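Local coordinates for L protein (CAS virus, PDB 5MV0) that probably cleaves capped host RNAs with an N-terminal endonuclease domain, supplying primers for viral transcription by cap-snatching, at residues E21-K26 against C53-G58; Y25-I30 against I59-K64; N69-R74 against D88-D93; V101-T106 against T118-K123. All blocks are in the same frame, centred on the assembly; numbering follows the deposited sequence.

Overall arrangement
The four contacts run from the helical part of the domain to its mixed sheet. Contacts 1 and 2 share Tyr25 and Lys26, their centres about 8 Å apart, and tie the loop after helix 4-20 to helix 34-57 and strand 60-61. That strand pairs with strand 89-93 of contact 3, about 17 Å from contact 2 between centres; strand 89-93 in turn pairs with strand 98-106 of contact 4, about 15 Å from contact 3. Pro87-Asp88 and Glu103 fit the PD...(D/E) part of the clan's motif, so the probable nuclease site lies at contact 4, with Asp88 of contact 3 beside it. Contacts 3 and 4 each meet a phosphate ion shared with a neighbouring subunit.

Contact 1: E21-K26 against C53-G58; sequences EPDLYK and CCRDLG
Arg55 grips Glu21 end-on in a salt bridge, with one terminal nitrogen for each carboxylate oxygen: NH1 lies 2.8 Å from OE2 of Glu21, and NH2 of Arg55 lies 2.8 Å from OE1 of Glu21. Both bonds are fairly straight and approach on the syn side of the carboxylate. The fit is not flat, since the two planes are turned 37° apart. Glu21 reaches this position through a bend at chi2 (-78°), while Arg55 extends its guanidinium from the opposite direction. Asp23 completes a salt-bridge network as its weak member: its OD2 lies 3.4 Å from the same NH2 of Arg55, and its carboxylate is steeply inclined to the guanidinium yet still meets it at the edge. Glu21 OE2 has a second donor in Asn152 ND2, and Lys26 NZ ties back to the backbone O of Asp23. Beyond the charges, Leu24 packs on Leu44 and Leu51, joining the loop after helix 4-20 to helix 34-57. Two acidic groups thus converge on one guanidinium; the paired grip on Glu21 fixes the rotation of Arg55, and Asp23, more exposed, probably adds a smaller electrostatic share.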
# COMPACT_ATOMS: atom_id res chain seq x y z
N GLU B 21 -4.07 -2.29 0.80
CA GLU B 21 -3.87 -3.18 1.96
C GLU B 21 -2.38 -3.35 2.19
O GLU B 21 -1.80 -4.39 1.81
CB GLU B 21 -4.53 -4.55 1.75
CG GLU B 21 -6.03 -4.58 1.98
CD GLU B 21 -6.41 -4.61 3.46
OE1 GLU B 21 -5.54 -4.44 4.36
OE2 GLU B 21 -7.61 -4.83 3.73
N PRO B 22 -1.72 -2.37 2.80
CA PRO B 22 -0.26 -2.40 2.92
C PRO B 22 0.29 -3.47 3.83
O PRO B 22 1.51 -3.71 3.80
CB PRO B 22 0.08 -0.99 3.45
CG PRO B 22 -1.08 -0.15 3.06
CD PRO B 22 -2.28 -1.06 3.20
N ASP B 23 -0.53 -4.13 4.65
CA ASP B 23 -0.05 -5.30 5.38
C ASP B 23 0.45 -6.39 4.43
O ASP B 23 1.24 -7.25 4.84
CB ASP B 23 -1.14 -5.89 6.27
CG ASP B 23 -1.40 -5.05 7.50
OD1 ASP B 23 -0.52 -4.24 7.87
OD2 ASP B 23 -2.49 -5.20 8.10
N LEU B 24 0.00 -6.38 3.18
CA LEU B 24 0.46 -7.37 2.21
C LEU B 24 1.85 -7.05 1.67
O LEU B 24 2.47 -7.94 1.06
CB LEU B 24 -0.53 -7.47 1.06
CG LEU B 24 -1.96 -7.92 1.40
CD1 LEU B 24 -2.90 -7.59 0.25
CD2 LEU B 24 -1.96 -9.40 1.68
N TYR B 25 2.32 -5.81 1.84
CA TYR B 25 3.59 -5.39 1.23
C TYR B 25 4.73 -6.33 1.63
O TYR B 25 5.58 -6.67 0.80
CB TYR B 25 3.93 -3.95 1.63
CG TYR B 25 5.38 -3.58 1.35
CD1 TYR B 25 6.33 -3.57 2.37
CD2 TYR B 25 5.81 -3.29 0.05
CE1 TYR B 25 7.65 -3.24 2.12
CE2 TYR B 25 7.13 -2.97 -0.21
CZ TYR B 25 8.05 -2.95 0.83
OH TYR B 25 9.36 -2.66 0.58
N LYS B 26 4.76 -6.75 2.89
CA LYS B 26 5.92 -7.51 3.35
C LYS B 26 5.94 -8.93 2.79
O LYS B 26 6.98 -9.58 2.82
CB LYS B 26 5.97 -7.55 4.88
CG LYS B 26 4.69 -7.99 5.56
CD LYS B 26 4.82 -7.87 7.08
CE LYS B 26 3.49 -8.13 7.78
NZ LYS B 26 2.51 -7.02 7.50
N CYS B 53 -9.78 -14.00 5.39
CA CYS B 53 -10.31 -15.04 6.26
C CYS B 53 -9.88 -14.81 7.71
O CYS B 53 -10.70 -14.94 8.63
CB CYS B 53 -9.87 -16.43 5.78
SG CYS B 53 -10.65 -16.98 4.25
N CYS B 54 -8.62 -14.43 7.91
CA CYS B 54 -8.14 -14.13 9.26
C CYS B 54 -8.90 -12.97 9.87
O CYS B 54 -9.32 -13.03 11.03
CB CYS B 54 -6.65 -13.83 9.25
SG CYS B 54 -5.62 -15.26 8.95
N ARG B 55 -9.06 -11.88 9.11
CA ARG B 55 -9.82 -10.74 9.60
C ARG B 55 -11.25 -11.13 9.96
O ARG B 55 -11.76 -10.71 11.00
CB ARG B 55 -9.83 -9.63 8.55
CG ARG B 55 -8.46 -9.11 8.21
CD ARG B 55 -8.44 -7.61 8.34
NE ARG B 55 -7.12 -7.05 8.08
CZ ARG B 55 -6.88 -6.22 7.08
NH1 ARG B 55 -7.86 -5.91 6.25
NH2 ARG B 55 -5.66 -5.71 6.90
N ASP B 56 -11.91 -11.91 9.10
CA ASP B 56 -13.30 -12.31 9.35
C ASP B 56 -13.42 -13.18 10.60
O ASP B 56 -14.46 -13.18 11.25
CB ASP B 56 -13.87 -13.06 8.15
CG ASP B 56 -14.04 -12.18 6.93
OD1 ASP B 56 -14.05 -10.94 7.08
OD2 ASP B 56 -14.16 -12.72 5.81
N LEU B 57 -12.37 -13.93 10.92
CA LEU B 57 -12.34 -14.78 12.10
C LEU B 57 -11.72 -14.11 13.32
O LEU B 57 -11.74 -14.69 14.41
CB LEU B 57 -11.57 -16.07 11.79
CG LEU B 57 -12.19 -17.03 10.77
CD1 LEU B 57 -11.14 -18.04 10.29
CD2 LEU B 57 -13.39 -17.76 11.37
N GLY B 58 -11.16 -12.91 13.16
CA GLY B 58 -10.52 -12.23 14.27
C GLY B 58 -9.24 -12.86 14.78
O GLY B 58 -8.92 -12.73 15.96

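Contact 2: Y25-I30 against I59-K64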
# COMPACT_ATOMS: atom_id res chain seq x y z
N TYR B 25 2.32 -5.81 1.84
CA TYR B 25 3.59 -5.39 1.23
C TYR B 25 4.73 -6.33 1.63
O TYR B 25 5.58 -6.67 0.80
CB TYR B 25 3.93 -3.95 1.63
CG TYR B 25 5.38 -3.58 1.35
CD1 TYR B 25 6.33 -3.57 2.37
CD2 TYR B 25 5.81 -3.29 0.05
CE1 TYR B 25 7.65 -3.24 2.12
CE2 TYR B 25 7.13 -2.97 -0.21
CZ TYR B 25 8.05 -2.95 0.83
OH TYR B 25 9.36 -2.66 0.58
N LYS B 26 4.76 -6.75 2.89
CA LYS B 26 5.92 -7.51 3.35
C LYS B 26 5.94 -8.93 2.79
O LYS B 26 6.98 -9.58 2.82
CB LYS B 26 5.97 -7.55 4.88
CG LYS B 26 4.69 -7.99 5.56
CD LYS B 26 4.82 -7.87 7.08
CE LYS B 26 3.49 -8.13 7.78
NZ LYS B 26 2.51 -7.02 7.50
N GLN B 27 4.82 -9.40 2.26
CA GLN B 27 4.69 -10.73 1.70
C GLN B 27 4.71 -10.74 0.18
O GLN B 27 4.51 -11.80 -0.42
CB GLN B 27 3.40 -11.38 2.19
CG GLN B 27 3.38 -11.72 3.65
CD GLN B 27 2.16 -12.51 3.99
OE1 GLN B 27 1.06 -11.96 4.08
NE2 GLN B 27 2.33 -13.83 4.15
N SER B 28 4.94 -9.60 -0.45
CA SER B 28 4.80 -9.54 -1.90
C SER B 28 6.05 -8.94 -2.51
O SER B 28 7.05 -8.66 -1.83
CB SER B 28 3.55 -8.76 -2.29
OG SER B 28 3.10 -9.17 -3.58
N SER B 29 6.00 -8.77 -3.83
CA SER B 29 7.16 -8.31 -4.57
C SER B 29 6.70 -7.81 -5.92
O SER B 29 5.71 -8.29 -6.48
CB SER B 29 8.21 -9.42 -4.76
OG SER B 29 7.63 -10.56 -5.37
N ILE B 30 7.44 -6.85 -6.45
CA ILE B 30 7.15 -6.27 -7.74
C ILE B 30 8.46 -6.25 -8.52
O ILE B 30 9.42 -5.58 -8.12
CB ILE B 30 6.54 -4.86 -7.60
CG1 ILE B 30 6.20 -4.31 -8.96
CG2 ILE B 30 7.41 -3.92 -6.80
CD1 ILE B 30 4.87 -4.76 -9.36
N ILE B 59 -8.47 -13.52 13.91
CA ILE B 59 -7.24 -14.19 14.31
C ILE B 59 -6.05 -13.56 13.60
O ILE B 59 -6.20 -12.72 12.71
CB ILE B 59 -7.30 -15.70 14.04
CG1 ILE B 59 -7.32 -15.96 12.54
CG2 ILE B 59 -8.55 -16.32 14.67
CD1 ILE B 59 -7.29 -17.44 12.20
N ILE B 60 -4.86 -13.99 13.99
CA ILE B 60 -3.60 -13.45 13.47
C ILE B 60 -3.28 -14.10 12.13
O ILE B 60 -3.29 -15.33 12.01
CB ILE B 60 -2.47 -13.68 14.47
CG1 ILE B 60 -2.73 -12.92 15.77
CG2 ILE B 60 -1.11 -13.30 13.88
CD1 ILE B 60 -1.91 -13.44 16.92
N HIS B 61 -2.99 -13.29 11.12
CA HIS B 61 -2.45 -13.80 9.87
C HIS B 61 -0.98 -14.15 10.07
O HIS B 61 -0.18 -13.29 10.46
CB HIS B 61 -2.61 -12.77 8.76
CG HIS B 61 -2.25 -13.27 7.39
ND1 HIS B 61 -1.90 -12.42 6.37
CD2 HIS B 61 -2.23 -14.52 6.88
CE1 HIS B 61 -1.65 -13.13 5.28
NE2 HIS B 61 -1.85 -14.41 5.56
N ASN B 62 -0.62 -15.40 9.79
CA ASN B 62 0.67 -15.96 10.20
C ASN B 62 1.77 -15.66 9.16
O ASN B 62 2.40 -16.57 8.61
CB ASN B 62 0.53 -17.46 10.44
CG ASN B 62 1.81 -18.10 10.94
OD1 ASN B 62 2.71 -17.43 11.44
ND2 ASN B 62 1.89 -19.43 10.82
N THR B 63 2.03 -14.37 8.94
CA THR B 63 3.03 -13.96 7.95
C THR B 63 4.46 -14.27 8.39
O THR B 63 5.36 -14.32 7.54
CB THR B 63 2.91 -12.47 7.64
OG1 THR B 63 3.22 -11.70 8.81
CG2 THR B 63 1.51 -12.12 7.18
N LYS B 64 4.73 -14.43 9.69
CA LYS B 64 6.06 -14.84 10.08
C LYS B 64 6.25 -16.34 9.95
O LYS B 64 7.36 -16.83 10.19
CB LYS B 64 6.36 -14.39 11.51
CG LYS B 64 6.37 -12.88 11.67
CD LYS B 64 6.66 -12.50 13.09
CE LYS B 64 5.75 -11.40 13.58
NZ LYS B 64 6.09 -11.08 15.00
O HOH W 1 5.08 -14.81 5.02
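Gln27 brings the oxygen of its amide up to the His61 ring, and Thr63 lays a methyl over one face of the same ring. The methyl, Thr63 CG2, stands 3.5 Å above the imidazole plane and is shifted toward the rim. Gln27 OE1 approaches obliquely, 3.2 Å from CE1 of His61, with the amide and ring planes 66° apart. Gln27 was modelled in two conformers and this describes one of them, so all its side-chain contacts hold for that conformer alone, and its very short approach to the Thr63 methyl is doubtful. In this conformer the buried OE1 has no hydrogen-bond partner, whereas NE2 of Gln27 donates to water 1 over 3.0 Å. That water donates a hydrogen bond to the backbone O of Thr63, 2.6 Å away, and so spans the two segments.

The segment 59-64 carries strand 60-61, an outermost strand of the mixed sheet within this chain, which pairs antiparallel with strand 89-93 and then turns off through an inverse gamma turn centred on Asn62. The turn lets His61 and Thr63 face the same loop. His61 has its CG anti to the backbone N (chi1 -172°), which extends the ring toward Gln27, while its NE2 is hydrogen-bonded to Glu50 OE1 on helix 34-57. Thr47 of that helix touches both Gln27 and His61. One residue before Gln27, the Lys26 side chain crosses that of Thr63 at about a right angle, CE of Lys26 3.7 Å from OG1 of Thr63. Trp178 of a neighbouring subunit packs on Lys26 from outside the chain.

Contact 3: N69-R74 against D88-D93; sequences NMVIDR and DGYTID. With PO4 (phosphate ion), chain F.
Helix 68-73 lies against strand 89-93 of the mixed sheet, and at this helix-on-sheet junction Val71 and Arg74 meet Tyr90 and Ile92, two residues that share one face of the strand. Val71 sets CG2 over the Tyr90 ring in a CH-pi contact, 4.1 Å from the centroid and 16° off the ring normal. Its other methyl, CG1, is 4.0 Å from CD1 of Ile92. That same CD1 of Ile92 reaches up to the last helical turn, where it lies 3.5 Å from CB of Arg74 and 3.3 Å from the backbone O of Val71. Arg74, its CG anti to the carbonyl carbon (chi1 -71°) and its chain extended, runs back beside the helix, and its NH1 bonds to O of Met70 at 3.1 Å. The backbone N of Arg74 meets this carbonyl from the opposite face. Arg74 NH1 also forms a salt bridge with Glu182 of a neighbouring subunit. On the other flank, Asn69 ND2 donates over 2.8 Å to O4 of a phosphate ion, probably from the crystallisation liquor; Ser67 and His84 of the same chain and Ser119 of that subunit also bind it. Carbon packing thus joins helix to sheet, while Arg74, and Asn69 through the phosphate, reach the subunit interface.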
# COMPACT_ATOMS: atom_id res chain seq x y z
N ASN B 69 4.13 -26.19 16.30
CA ASN B 69 4.90 -26.39 17.52
C ASN B 69 5.18 -25.06 18.23
O ASN B 69 5.11 -24.98 19.47
CB ASN B 69 6.21 -27.12 17.21
CG ASN B 69 6.03 -28.63 17.12
OD1 ASN B 69 5.29 -29.22 17.91
ND2 ASN B 69 6.69 -29.26 16.16
N MET B 70 5.47 -24.00 17.47
CA MET B 70 5.73 -22.70 18.07
C MET B 70 4.46 -22.06 18.60
O MET B 70 4.50 -21.33 19.60
CB MET B 70 6.38 -21.76 17.05
CG MET B 70 7.72 -22.24 16.56
SD MET B 70 8.30 -21.23 15.17
CE MET B 70 9.47 -22.35 14.43
N VAL B 71 3.33 -22.28 17.92
CA VAL B 71 2.06 -21.80 18.45
C VAL B 71 1.80 -22.43 19.81
O VAL B 71 1.45 -21.75 20.78
CB VAL B 71 0.92 -22.08 17.46
CG1 VAL B 71 -0.43 -21.74 18.09
CG2 VAL B 71 1.14 -21.27 16.18
N ILE B 72 1.97 -23.75 19.90
CA ILE B 72 1.69 -24.43 21.15
C ILE B 72 2.69 -24.04 22.22
O ILE B 72 2.34 -23.94 23.41
CB ILE B 72 1.63 -25.95 20.90
CG1 ILE B 72 0.43 -26.25 20.00
CG2 ILE B 72 1.49 -26.71 22.22
CD1 ILE B 72 0.48 -27.62 19.34
N ASP B 73 3.95 -23.77 21.83
CA ASP B 73 4.93 -23.24 22.77
C ASP B 73 4.43 -21.96 23.42
O ASP B 73 4.69 -21.72 24.60
CB ASP B 73 6.26 -22.96 22.07
CG ASP B 73 7.00 -24.21 21.76
OD1 ASP B 73 6.76 -25.23 22.44
OD2 ASP B 73 7.83 -24.18 20.82
N ARG B 74 3.71 -21.13 22.67
CA ARG B 74 3.18 -19.88 23.19
C ARG B 74 1.97 -20.08 24.09
O ARG B 74 1.51 -19.11 24.71
CB ARG B 74 2.83 -18.93 22.04
CG ARG B 74 4.03 -18.36 21.33
CD ARG B 74 3.69 -17.81 19.95
NE ARG B 74 4.78 -16.99 19.44
CZ ARG B 74 5.94 -17.48 19.00
NH1 ARG B 74 6.15 -18.78 19.01
NH2 ARG B 74 6.89 -16.66 18.57
N ASP B 88 -2.19 -20.97 8.15
CA ASP B 88 -2.37 -19.64 7.55
C ASP B 88 -2.65 -18.59 8.61
O ASP B 88 -2.27 -17.42 8.46
CB ASP B 88 -3.50 -19.68 6.53
CG ASP B 88 -3.16 -20.50 5.33
OD1 ASP B 88 -1.96 -20.53 4.95
OD2 ASP B 88 -4.08 -21.13 4.77
N GLY B 89 -3.34 -18.97 9.68
CA GLY B 89 -3.64 -18.04 10.75
C GLY B 89 -3.82 -18.81 12.03
O GLY B 89 -3.99 -20.03 12.03
N TYR B 90 -3.76 -18.07 13.14
CA TYR B 90 -3.92 -18.67 14.45
C TYR B 90 -4.28 -17.60 15.46
O TYR B 90 -4.08 -16.40 15.23
CB TYR B 90 -2.65 -19.39 14.91
CG TYR B 90 -1.54 -18.43 15.27
CD1 TYR B 90 -1.32 -18.06 16.60
CD2 TYR B 90 -0.72 -17.88 14.29
CE1 TYR B 90 -0.31 -17.17 16.93
CE2 TYR B 90 0.30 -17.00 14.62
CZ TYR B 90 0.50 -16.65 15.94
OH TYR B 90 1.50 -15.77 16.27
N THR B 91 -4.79 -18.04 16.61
CA THR B 91 -4.83 -17.19 17.78
C THR B 91 -4.81 -18.07 19.02
O THR B 91 -5.27 -19.21 19.00
CB THR B 91 -6.04 -16.24 17.79
OG1 THR B 91 -5.83 -15.21 18.75
CG2 THR B 91 -7.33 -17.00 18.12
N ILE B 92 -4.22 -17.54 20.09
CA ILE B 92 -4.20 -18.19 21.40
C ILE B 92 -5.02 -17.35 22.35
O ILE B 92 -4.65 -16.21 22.67
CB ILE B 92 -2.77 -18.37 21.92
CG1 ILE B 92 -1.97 -19.21 20.93
CG2 ILE B 92 -2.79 -19.02 23.31
CD1 ILE B 92 -0.50 -19.14 21.14
N ASP B 93 -6.14 -17.90 22.80
CA ASP B 93 -7.00 -17.25 23.78
C ASP B 93 -6.70 -17.90 25.13
O ASP B 93 -7.23 -18.96 25.45
CB ASP B 93 -8.46 -17.40 23.39
CG ASP B 93 -9.40 -16.64 24.31
OD1 ASP B 93 -8.97 -16.18 25.39
OD2 ASP B 93 -10.59 -16.53 23.94
P PO4 F . 8.81 -27.27 13.85
O1 PO4 F . 9.86 -27.96 13.03
O2 PO4 F . 7.44 -27.62 13.31
O3 PO4 F . 9.01 -25.78 13.89
O4 PO4 F . 8.92 -27.76 15.27

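Contact 4: V101-T106 against T118-K123; sequences VLEAST and TSDKLK. With PO4 (phosphate ion), chain H.
Glu103 leaves strand 98-106 toward helix 110-122, and its CB already lies 3.6 Å from OD2 of Asp120. The turn about CB-CG (chi2 -71°) bends the chain and brings CD beside NZ of Lys123. There OE2 of Glu103 receives NZ of Lys123 in a salt bridge of 2.7 Å, the ammonium sitting well above the carboxylate plane rather than in it. OE2 is also hydrogen-bonded to Tyr124 OH. The other oxygen of Glu103, OE1, is met by two ordered waters, water 2 at 2.7 Å and water 3 at 3.2 Å.

Both waters continue to Asp120. Water 2 lies 2.8 Å from OD2 of Asp120, and water 3 binds OD1 of the same residue while accepting from Lys123 NZ. A further water, water 4, joins OD2 of Asp120 to OG of Ser105, two residues along the strand. The like-charged carboxylates come close, OE1 of Glu103 4.2 Å from OD2 of Asp120; the bridging waters, Lys123 and Lys116, which forms a salt bridge with OD1 of Asp120, probably offset their repulsion. Farther round the helix, Ser119 OG lies 3.0 Å from O4 of a phosphate ion that Asn69 and His84 of a neighbouring subunit also bind.

Glu103 touches Asp88, just before the adjoining strand 89-93, a pairing consistent with the PD...(D/E) part of the clan's motif; two residues on from Glu103 stands Ser105, and the lysines come instead from around helix 110-122. Such acidic clusters hold divalent metal ions in nucleases of this clan; in this crystal structure waters bridge Glu103 and Asp120.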
# COMPACT_ATOMS: atom_id res chain seq x y z
N VAL B 101 -6.68 -22.47 14.72
CA VAL B 101 -5.82 -22.46 13.55
C VAL B 101 -6.69 -22.44 12.30
O VAL B 101 -7.76 -23.05 12.25
CB VAL B 101 -4.83 -23.64 13.50
CG1 VAL B 101 -3.78 -23.53 14.60
CG2 VAL B 101 -5.58 -24.98 13.57
N LEU B 102 -6.20 -21.75 11.27
CA LEU B 102 -6.92 -21.57 10.03
C LEU B 102 -6.10 -22.12 8.88
O LEU B 102 -4.89 -21.88 8.79
CB LEU B 102 -7.23 -20.08 9.78
CG LEU B 102 -7.61 -19.74 8.34
CD1 LEU B 102 -9.01 -20.26 8.03
CD2 LEU B 102 -7.50 -18.24 8.09
N GLU B 103 -6.77 -22.87 8.00
CA GLU B 103 -6.23 -23.25 6.69
C GLU B 103 -7.19 -22.71 5.64
O GLU B 103 -8.35 -23.14 5.58
CB GLU B 103 -6.08 -24.77 6.56
CG GLU B 103 -5.08 -25.40 7.54
CD GLU B 103 -3.63 -25.06 7.21
OE1 GLU B 103 -3.38 -24.49 6.12
OE2 GLU B 103 -2.75 -25.35 8.04
N ALA B 104 -6.72 -21.78 4.82
CA ALA B 104 -7.57 -21.11 3.84
C ALA B 104 -7.04 -21.36 2.44
O ALA B 104 -5.82 -21.35 2.21
CB ALA B 104 -7.65 -19.60 4.10
N SER B 105 -7.94 -21.57 1.49
CA SER B 105 -7.54 -21.79 0.12
C SER B 105 -8.70 -21.42 -0.79
O SER B 105 -9.84 -21.28 -0.35
CB SER B 105 -7.14 -23.25 -0.11
OG SER B 105 -8.30 -24.07 0.04
N THR B 106 -8.38 -21.27 -2.07
CA THR B 106 -9.39 -21.16 -3.11
C THR B 106 -9.26 -22.33 -4.06
O THR B 106 -8.15 -22.75 -4.39
CB THR B 106 -9.28 -19.83 -3.90
OG1 THR B 106 -8.03 -19.78 -4.60
CG2 THR B 106 -9.39 -18.63 -2.96
N THR B 118 -10.02 -31.79 2.91
CA THR B 118 -9.60 -33.05 3.51
C THR B 118 -8.09 -33.10 3.69
O THR B 118 -7.59 -33.47 4.76
CB THR B 118 -10.07 -34.22 2.65
OG1 THR B 118 -11.50 -34.21 2.58
CG2 THR B 118 -9.62 -35.54 3.26
N SER B 119 -7.34 -32.74 2.64
CA SER B 119 -5.89 -32.76 2.75
C SER B 119 -5.40 -31.81 3.84
O SER B 119 -4.46 -32.14 4.57
CB SER B 119 -5.25 -32.38 1.41
OG SER B 119 -5.51 -31.02 1.13
N ASP B 120 -6.03 -30.64 3.98
CA ASP B 120 -5.58 -29.67 4.97
C ASP B 120 -5.89 -30.15 6.39
O ASP B 120 -5.05 -30.04 7.29
CB ASP B 120 -6.22 -28.31 4.73
CG ASP B 120 -5.51 -27.50 3.66
OD1 ASP B 120 -4.47 -27.97 3.12
OD2 ASP B 120 -5.97 -26.37 3.39
N LYS B 121 -7.10 -30.67 6.61
CA LYS B 121 -7.43 -31.11 7.96
C LYS B 121 -6.62 -32.34 8.36
O LYS B 121 -6.30 -32.51 9.54
CB LYS B 121 -8.93 -31.41 8.07
CG LYS B 121 -9.42 -31.37 9.51
CD LYS B 121 -10.93 -31.30 9.61
CE LYS B 121 -11.36 -31.05 11.06
NZ LYS B 121 -10.70 -32.00 12.00
N LEU B 122 -6.24 -33.18 7.40
CA LEU B 122 -5.49 -34.38 7.75
C LEU B 122 -4.09 -34.08 8.28
O LEU B 122 -3.51 -34.92 8.97
CB LEU B 122 -5.39 -35.31 6.54
CG LEU B 122 -6.62 -36.19 6.26
CD1 LEU B 122 -6.46 -36.93 4.94
CD2 LEU B 122 -6.84 -37.19 7.41
N LYS B 123 -3.54 -32.90 7.97
CA LYS B 123 -2.23 -32.54 8.52
C LYS B 123 -2.22 -32.61 10.03
O LYS B 123 -1.18 -32.88 10.64
CB LYS B 123 -1.82 -31.13 8.09
CG LYS B 123 -1.78 -30.86 6.60
CD LYS B 123 -1.08 -29.50 6.33
CE LYS B 123 -1.80 -28.35 7.00
NZ LYS B 123 -1.20 -27.03 6.61
P PO4 H . -3.15 -31.33 -1.91
O1 PO4 H . -2.50 -30.90 -3.20
O2 PO4 H . -4.10 -32.46 -2.22
O3 PO4 H . -2.12 -31.82 -0.93
O4 PO4 H . -3.90 -30.18 -1.30
O HOH W 2 -4.22 -24.22 3.55
O HOH W 3 -2.25 -26.74 4.18
O HOH W 4 -8.20 -24.90 2.57